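Local coordinates for protein homoserine O-acetyltransferase (Pseudomonas veronii, PDB 5EFZ) that hydrolyses ethyl acetate and other short acetate esters, a step in the bacterial degradation of methyl ketones such as 2-butanone, at residues 33-38 / 124-129; 37-42 / 111-116. All blocks are in the same frame, centred on the assembly; numbering follows the deposited sequence.

Contact 1: 33-38 / 124-129; sequences LPLEEG and IGDDVS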
ATOM      1  N   LEU A  33     -15.502 -32.384  10.500  1.00 30.17           N
ATOM      2  CA  LEU A  33     -14.338 -31.579  10.866  1.00 29.54           C
ATOM      3  C   LEU A  33     -14.726 -30.638  11.992  1.00 29.92           C
ATOM      4  O   LEU A  33     -15.434 -29.660  11.755  1.00 27.02           O
ATOM      5  CB  LEU A  33     -13.813 -30.787   9.658  1.00 28.97           C
ATOM      6  CG  LEU A  33     -12.572 -29.925   9.896  1.00 26.15           C
ATOM      7  CD1 LEU A  33     -11.405 -30.821  10.310  1.00 27.97           C
ATOM      8  CD2 LEU A  33     -12.190 -29.121   8.647  1.00 25.01           C
ATOM      9  N   PRO A  34     -14.302 -30.948  13.229  1.00 31.22           N
ATOM     10  CA  PRO A  34     -14.526 -29.993  14.315  1.00 32.07           C
ATOM     11  C   PRO A  34     -13.582 -28.811  14.137  1.00 28.97           C
ATOM     12  O   PRO A  34     -12.372 -28.999  14.034  1.00 33.31           O
ATOM     13  CB  PRO A  34     -14.226 -30.812  15.584  1.00 34.69           C
ATOM     14  CG  PRO A  34     -13.299 -31.874  15.120  1.00 37.57           C
ATOM     15  CD  PRO A  34     -13.627 -32.173  13.686  1.00 34.87           C
ATOM     16  N   LEU A  35     -14.132 -27.609  14.039  1.00 24.66           N
ATOM     17  CA  LEU A  35     -13.322 -26.449  13.712  1.00 24.96           C
ATOM     18  C   LEU A  35     -12.768 -25.830  14.960  1.00 27.20           C
ATOM     19  O   LEU A  35     -13.383 -25.932  16.012  1.00 24.91           O
ATOM     20  CB  LEU A  35     -14.136 -25.428  12.945  1.00 23.03           C
ATOM     21  CG  LEU A  35     -14.623 -25.891  11.590  1.00 23.06           C
ATOM     22  CD1 LEU A  35     -15.585 -24.855  11.023  1.00 21.65           C
ATOM     23  CD2 LEU A  35     -13.431 -26.118  10.629  1.00 21.96           C
ATOM     24  N   GLU A  36     -11.598 -25.198  14.852  0.56 26.79           N
ATOM     25  CA  GLU A  36     -10.969 -24.579  16.013  0.56 27.74           C
ATOM     26  C   GLU A  36     -11.912 -23.588  16.707  0.56 27.13           C
ATOM     27  O   GLU A  36     -12.015 -23.586  17.937  0.56 27.01           O
ATOM     28  CB  GLU A  36      -9.661 -23.872  15.623  0.56 27.35           C
ATOM     29  CG  GLU A  36      -8.901 -23.313  16.836  0.56 31.19           C
ATOM     30  CD  GLU A  36      -7.491 -22.828  16.504  0.56 31.67           C
ATOM     31  OE1 GLU A  36      -6.986 -23.176  15.424  0.56 28.99           O
ATOM     32  OE2 GLU A  36      -6.899 -22.084  17.315  0.56 33.05           O
ATOM     33  N   GLU A  37     -12.622 -22.776  15.923  1.00 26.15           N
ATOM     34  CA  GLU A  37     -13.520 -21.760  16.488  1.00 29.56           C
ATOM     35  C   GLU A  37     -14.736 -22.339  17.208  1.00 29.37           C
ATOM     36  O   GLU A  37     -15.483 -21.604  17.863  1.00 30.22           O
ATOM     37  CB  GLU A  37     -14.025 -20.800  15.394  1.00 27.92           C
ATOM     38  CG  GLU A  37     -13.028 -19.733  15.005  1.00 29.38           C
ATOM     39  CD  GLU A  37     -12.605 -18.865  16.186  1.00 33.67           C
ATOM     40  OE1 GLU A  37     -13.398 -17.994  16.599  1.00 35.75           O
ATOM     41  OE2 GLU A  37     -11.487 -19.064  16.708  1.00 33.72           O
ATOM     42  N   GLY A  38     -14.977 -23.634  17.067  1.00 28.12           N
ATOM     43  CA  GLY A  38     -16.016 -24.251  17.867  1.00 31.52           C
ATOM     44  C   GLY A  38     -17.161 -24.937  17.154  1.00 32.19           C
ATOM     45  O   GLY A  38     -17.839 -25.776  17.731  1.00 35.11           O
ATOM     46  N   ILE A 124      -6.469 -21.322   9.497  1.00 19.31           N
ATOM     47  CA  ILE A 124      -5.386 -22.039   8.810  1.00 16.74           C
ATOM     48  C   ILE A 124      -5.212 -23.439   9.409  1.00 18.16           C
ATOM     49  O   ILE A 124      -5.052 -24.424   8.672  1.00 18.21           O
ATOM     50  CB  ILE A 124      -4.067 -21.264   8.906  1.00 17.40           C
ATOM     51  CG1 ILE A 124      -4.160 -19.924   8.139  1.00 17.80           C
ATOM     52  CG2 ILE A 124      -2.885 -22.115   8.389  1.00 17.29           C
ATOM     53  CD1 ILE A 124      -4.246 -20.055   6.617  1.00 17.12           C
ATOM     54  N   GLY A 125      -5.284 -23.538  10.738  1.00 17.74           N
ATOM     55  CA  GLY A 125      -5.121 -24.837  11.387  1.00 19.93           C
ATOM     56  C   GLY A 125      -6.192 -25.854  10.993  1.00 20.28           C
ATOM     57  O   GLY A 125      -5.937 -27.073  10.975  1.00 20.46           O
ATOM     58  N   ASP A 126      -7.405 -25.379  10.686  1.00 18.45           N
ATOM     59  CA  ASP A 126      -8.458 -26.289  10.233  1.00 20.96           C
ATOM     60  C   ASP A 126      -8.107 -26.882   8.868  1.00 21.42           C
ATOM     61  O   ASP A 126      -8.275 -28.069   8.670  1.00 21.28           O
ATOM     62  CB  ASP A 126      -9.821 -25.562  10.170  1.00 20.82           C
ATOM     63  CG  ASP A 126     -10.271 -25.036  11.537  1.00 23.46           C
ATOM     64  OD1 ASP A 126     -10.175 -25.789  12.538  1.00 22.91           O
ATOM     65  OD2 ASP A 126     -10.733 -23.862  11.612  1.00 23.73           O
ATOM     66  N   ASP A 127      -7.632 -26.063   7.923  1.00 19.19           N
ATOM     67  CA  ASP A 127      -7.133 -26.594   6.649  1.00 20.16           C
ATOM     68  C   ASP A 127      -6.047 -27.656   6.824  1.00 18.03           C
ATOM     69  O   ASP A 127      -6.067 -28.723   6.184  1.00 17.83           O
ATOM     70  CB  ASP A 127      -6.572 -25.469   5.782  1.00 20.32           C
ATOM     71  CG  ASP A 127      -7.678 -24.650   5.110  1.00 25.69           C
ATOM     72  OD1 ASP A 127      -8.378 -25.203   4.240  1.00 25.10           O
ATOM     73  OD2 ASP A 127      -7.831 -23.451   5.430  1.00 30.56           O
ATOM     74  N   VAL A 128      -5.087 -27.370   7.689  1.00 16.21           N
ATOM     75  CA  VAL A 128      -3.948 -28.295   7.845  1.00 16.64           C
ATOM     76  C   VAL A 128      -4.400 -29.598   8.480  1.00 20.48           C
ATOM     77  O   VAL A 128      -3.971 -30.689   8.075  1.00 21.45           O
ATOM     78  CB  VAL A 128      -2.823 -27.607   8.636  1.00 15.55           C
ATOM     79  CG1 VAL A 128      -1.663 -28.598   8.998  1.00 16.99           C
ATOM     80  CG2 VAL A 128      -2.269 -26.448   7.755  1.00 15.23           C
ATOM     81  N   SER A 129      -5.300 -29.506   9.452  1.00 24.06           N
ATOM     82  CA  SER A 129      -5.843 -30.729  10.055  1.00 24.23           C
ATOM     83  C   SER A 129      -6.620 -31.562   9.024  1.00 23.72           C
ATOM     84  O   SER A 129      -6.449 -32.790   8.949  1.00 23.44           O
ATOM     85  CB  SER A 129      -6.727 -30.387  11.261  1.00 26.70           C
ATOM     86  OG  SER A 129      -7.314 -31.571  11.790  1.00 33.06           O
TER
HETATM   87  O   HOH W   1     -10.033 -30.956  13.636  1.00 53.63           O
HETATM   88  O   HOH W   2     -12.183 -22.371  13.144  1.00 21.79           O
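The chain leaves strand 33-34 in a type I turn, Leu35 to Gly38, closed by Gly38 N on Leu35 O, and runs past the first turns of helix 124-139 with the CA atoms of Leu35 and Asp126 6.0 Å apart. Asp126, its CG anti to the carbonyl carbon (chi1 -61°), aims its carboxylate at this turn. Glu36 N donates to Asp126 OD1 at 2.8 Å, on the syn lone pair, with an N-H...O angle of 156°. Asp126 OD2 accepts a hydrogen bond from a water 2.6 Å away, which itself accepts one from Glu37 N; the backbone N-H of Arg123 also donates to Asp126 OD2. With both oxygens engaged, the carboxylate is probably restricted in rotation. The Leu35 side chain crosses that of Asp126 at about a right angle, Leu35 CD2 lying 3.5 Å from Asp126 CG. Glu36 swings its extended chain to a salt bridge with Arg280. An alanine in place of Asp126 would remove the acceptor for Glu36 N and would probably loosen the turn against the helix. Two backbone N-H groups and a water would probably stabilise the buried anion, offset in part by Glu36 OE1, 5.0 Å from Asp126 OD1.

Contact 2: 37-42 / 111-116; sequences EGRCMP and GGSLAG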
ATOM      1  N   GLU A  37     -12.622 -22.776  15.923  1.00 26.15           N
ATOM      2  CA  GLU A  37     -13.520 -21.760  16.488  1.00 29.56           C
ATOM      3  C   GLU A  37     -14.736 -22.339  17.208  1.00 29.37           C
ATOM      4  O   GLU A  37     -15.483 -21.604  17.863  1.00 30.22           O
ATOM      5  CB  GLU A  37     -14.025 -20.800  15.394  1.00 27.92           C
ATOM      6  CG  GLU A  37     -13.028 -19.733  15.005  1.00 29.38           C
ATOM      7  CD  GLU A  37     -12.605 -18.865  16.186  1.00 33.67           C
ATOM      8  OE1 GLU A  37     -13.398 -17.994  16.599  1.00 35.75           O
ATOM      9  OE2 GLU A  37     -11.487 -19.064  16.708  1.00 33.72           O
ATOM     10  N   GLY A  38     -14.977 -23.634  17.067  1.00 28.12           N
ATOM     11  CA  GLY A  38     -16.016 -24.251  17.867  1.00 31.52           C
ATOM     12  C   GLY A  38     -17.161 -24.937  17.154  1.00 32.19           C
ATOM     13  O   GLY A  38     -17.839 -25.776  17.731  1.00 35.11           O
ATOM     14  N   ARG A  39     -17.398 -24.583  15.904  1.00 30.69           N
ATOM     15  CA  ARG A  39     -18.440 -25.262  15.145  1.00 30.35           C
ATOM     16  C   ARG A  39     -17.924 -26.561  14.520  1.00 30.54           C
ATOM     17  O   ARG A  39     -16.726 -26.713  14.284  1.00 28.58           O
ATOM     18  CB  ARG A  39     -18.986 -24.318  14.069  1.00 28.72           C
ATOM     19  CG  ARG A  39     -19.696 -23.107  14.684  1.00 31.35           C
ATOM     20  CD  ARG A  39     -20.222 -22.138  13.639  1.00 28.67           C
ATOM     21  NE  ARG A  39     -21.382 -22.670  12.935  1.00 27.67           N
ATOM     22  CZ  ARG A  39     -21.904 -22.106  11.855  1.00 27.41           C
ATOM     23  NH1 ARG A  39     -21.359 -21.005  11.357  1.00 25.62           N
ATOM     24  NH2 ARG A  39     -22.960 -22.645  11.276  1.00 28.60           N
ATOM     25  N   CYS A  40     -18.827 -27.501  14.278  1.00 32.08           N
ATOM     26  CA  CYS A  40     -18.460 -28.732  13.593  1.00 34.74           C
ATOM     27  C   CYS A  40     -18.998 -28.721  12.163  1.00 34.89           C
ATOM     28  O   CYS A  40     -20.185 -28.481  11.963  1.00 37.88           O
ATOM     29  CB  CYS A  40     -19.012 -29.956  14.353  1.00 38.45           C
ATOM     30  SG  CYS A  40     -18.251 -31.571  13.848  1.00 56.74           S
ATOM     31  N   MET A  41     -18.147 -28.982  11.173  1.00 31.76           N
ATOM     32  CA  MET A  41     -18.644 -29.277   9.827  1.00 29.78           C
ATOM     33  C   MET A  41     -19.029 -30.759   9.772  1.00 34.16           C
ATOM     34  O   MET A  41     -18.179 -31.617   9.983  1.00 35.77           O
ATOM     35  CB  MET A  41     -17.597 -28.972   8.764  1.00 25.02           C
ATOM     36  CG  MET A  41     -16.960 -27.601   8.896  1.00 27.17           C
ATOM     37  SD  MET A  41     -15.749 -27.392   7.558  1.00 36.27           S
ATOM     38  CE  MET A  41     -16.791 -27.544   6.115  1.00 29.70           C
ATOM     39  N   PRO A  42     -20.305 -31.066   9.504  1.00 36.11           N
ATOM     40  CA  PRO A  42     -20.737 -32.470   9.468  1.00 38.86           C
ATOM     41  C   PRO A  42     -20.016 -33.287   8.389  1.00 38.60           C
ATOM     42  O   PRO A  42     -19.793 -34.478   8.574  1.00 39.33           O
ATOM     43  CB  PRO A  42     -22.224 -32.377   9.140  1.00 41.30           C
ATOM     44  CG  PRO A  42     -22.614 -30.984   9.492  1.00 40.18           C
ATOM     45  CD  PRO A  42     -21.416 -30.138   9.245  1.00 35.57           C
ATOM     46  N   GLY A 111     -24.840 -26.726   2.562  1.00 31.04           N
ATOM     47  CA  GLY A 111     -26.222 -26.497   2.973  1.00 33.55           C
ATOM     48  C   GLY A 111     -26.359 -26.425   4.478  1.00 35.79           C
ATOM     49  O   GLY A 111     -25.368 -26.248   5.181  1.00 33.26           O
ATOM     50  N   GLY A 112     -27.583 -26.584   4.992  1.00 37.65           N
ATOM     51  CA  GLY A 112     -27.788 -26.577   6.432  1.00 36.15           C
ATOM     52  C   GLY A 112     -27.426 -25.224   7.033  1.00 35.05           C
ATOM     53  O   GLY A 112     -27.580 -24.178   6.388  1.00 30.76           O
ATOM     54  N   SER A 113     -26.921 -25.231   8.262  1.00 36.35           N
ATOM     55  CA  SER A 113     -26.711 -23.970   8.961  1.00 34.80           C
ATOM     56  C   SER A 113     -25.422 -23.279   8.484  1.00 32.10           C
ATOM     57  O   SER A 113     -25.113 -22.165   8.905  1.00 29.44           O
ATOM     58  CB  SER A 113     -26.681 -24.204  10.472  1.00 35.93           C
ATOM     59  OG  SER A 113     -25.584 -25.019  10.847  1.00 35.75           O
ATOM     60  N   LEU A 114     -24.695 -23.935   7.583  1.00 30.78           N
ATOM     61  CA  LEU A 114     -23.417 -23.421   7.084  1.00 27.03           C
ATOM     62  C   LEU A 114     -23.558 -22.678   5.753  1.00 26.49           C
ATOM     63  O   LEU A 114     -22.573 -22.218   5.181  1.00 25.01           O
ATOM     64  CB  LEU A 114     -22.407 -24.575   6.937  1.00 26.73           C
ATOM     65  CG  LEU A 114     -21.828 -25.144   8.230  1.00 28.63           C
ATOM     66  CD1 LEU A 114     -21.111 -26.482   7.994  1.00 29.84           C
ATOM     67  CD2 LEU A 114     -20.864 -24.144   8.855  1.00 27.20           C
ATOM     68  N   ALA A 115     -24.783 -22.512   5.266  1.00 24.60           N
ATOM     69  CA  ALA A 115     -24.978 -21.910   3.950  1.00 25.31           C
ATOM     70  C   ALA A 115     -24.708 -20.399   3.936  1.00 26.35           C
ATOM     71  O   ALA A 115     -25.136 -19.680   4.850  1.00 27.15           O
ATOM     72  CB  ALA A 115     -26.431 -22.202   3.462  1.00 30.01           C
ATOM     73  N   GLY A 116     -24.001 -19.922   2.908  1.00 25.10           N
ATOM     74  CA  GLY A 116     -23.875 -18.487   2.666  1.00 23.60           C
ATOM     75  C   GLY A 116     -23.288 -17.762   3.870  1.00 25.42           C
ATOM     76  O   GLY A 116     -22.208 -18.150   4.353  1.00 24.18           O
TER
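Segment 111-116 belongs to the long loop between strand 92-96 and helix 124-139, and it meets the chain around strand 40-41 through two consecutive residues, those of the short 3-10 segment 113-114. Ser113 contributes its carbonyl: Arg39 NH2 donates to Ser113 O at 3.2 Å. The acceptor lies almost in the guanidinium plane, yet the N-H reaches it from above the carbonyl plane, with a C=O...N angle of 106°, so the bond misses the oxygen's lone pairs. Ser113 OG stays 3.6 Å from Arg39 NH2. The same guanidinium gives NH1 to Gly118 O, so one arginine holds two carbonyls of this loop. In the alpha/beta-hydrolase fold such loops join strands of the central sheet to the helices flanking it; here the partner is a two-stranded antiparallel hairpin, 33-34 with 40-41, set apart from that sheet. Leu114 follows, buried, with its CG anti to the carbonyl carbon, and its two methyls divide the work. Leu114 CD2 sits over one face of the Arg39 guanidinium, offset toward the rim and 3.5 Å from Arg39 NH2, the two side chains meeting tip to tip. Leu114 CD1 turns instead to Pro42 and Met41, 3.9 Å from Pro42 CD and more loosely at 4.4 Å from Met41 CB. On its other contacts Leu114 rests against Ala120, which Arg39 also touches.

In the fold
Contacts 1 and 2 both start from the hairpin of strands 33-34 and 40-41, share Glu37 and Gly38, and have centres 12 Å apart. One strand serves each: they are tied by Leu33 N to Met41 O at 2.8 Å, a probable hydrogen bond, and by Leu35 CD1 packing 3.7 Å from Met41 CG. Their second segments also follow one another in the chain, because the loop holding 111-116 runs on into helix 124-139; Ala120 between them touches Leu35, Arg39 and Leu114. The hairpin thus bears on both that loop and the helix it precedes. Both contacts lie away from the probable catalytic residues Ser151, Asp305 and His334.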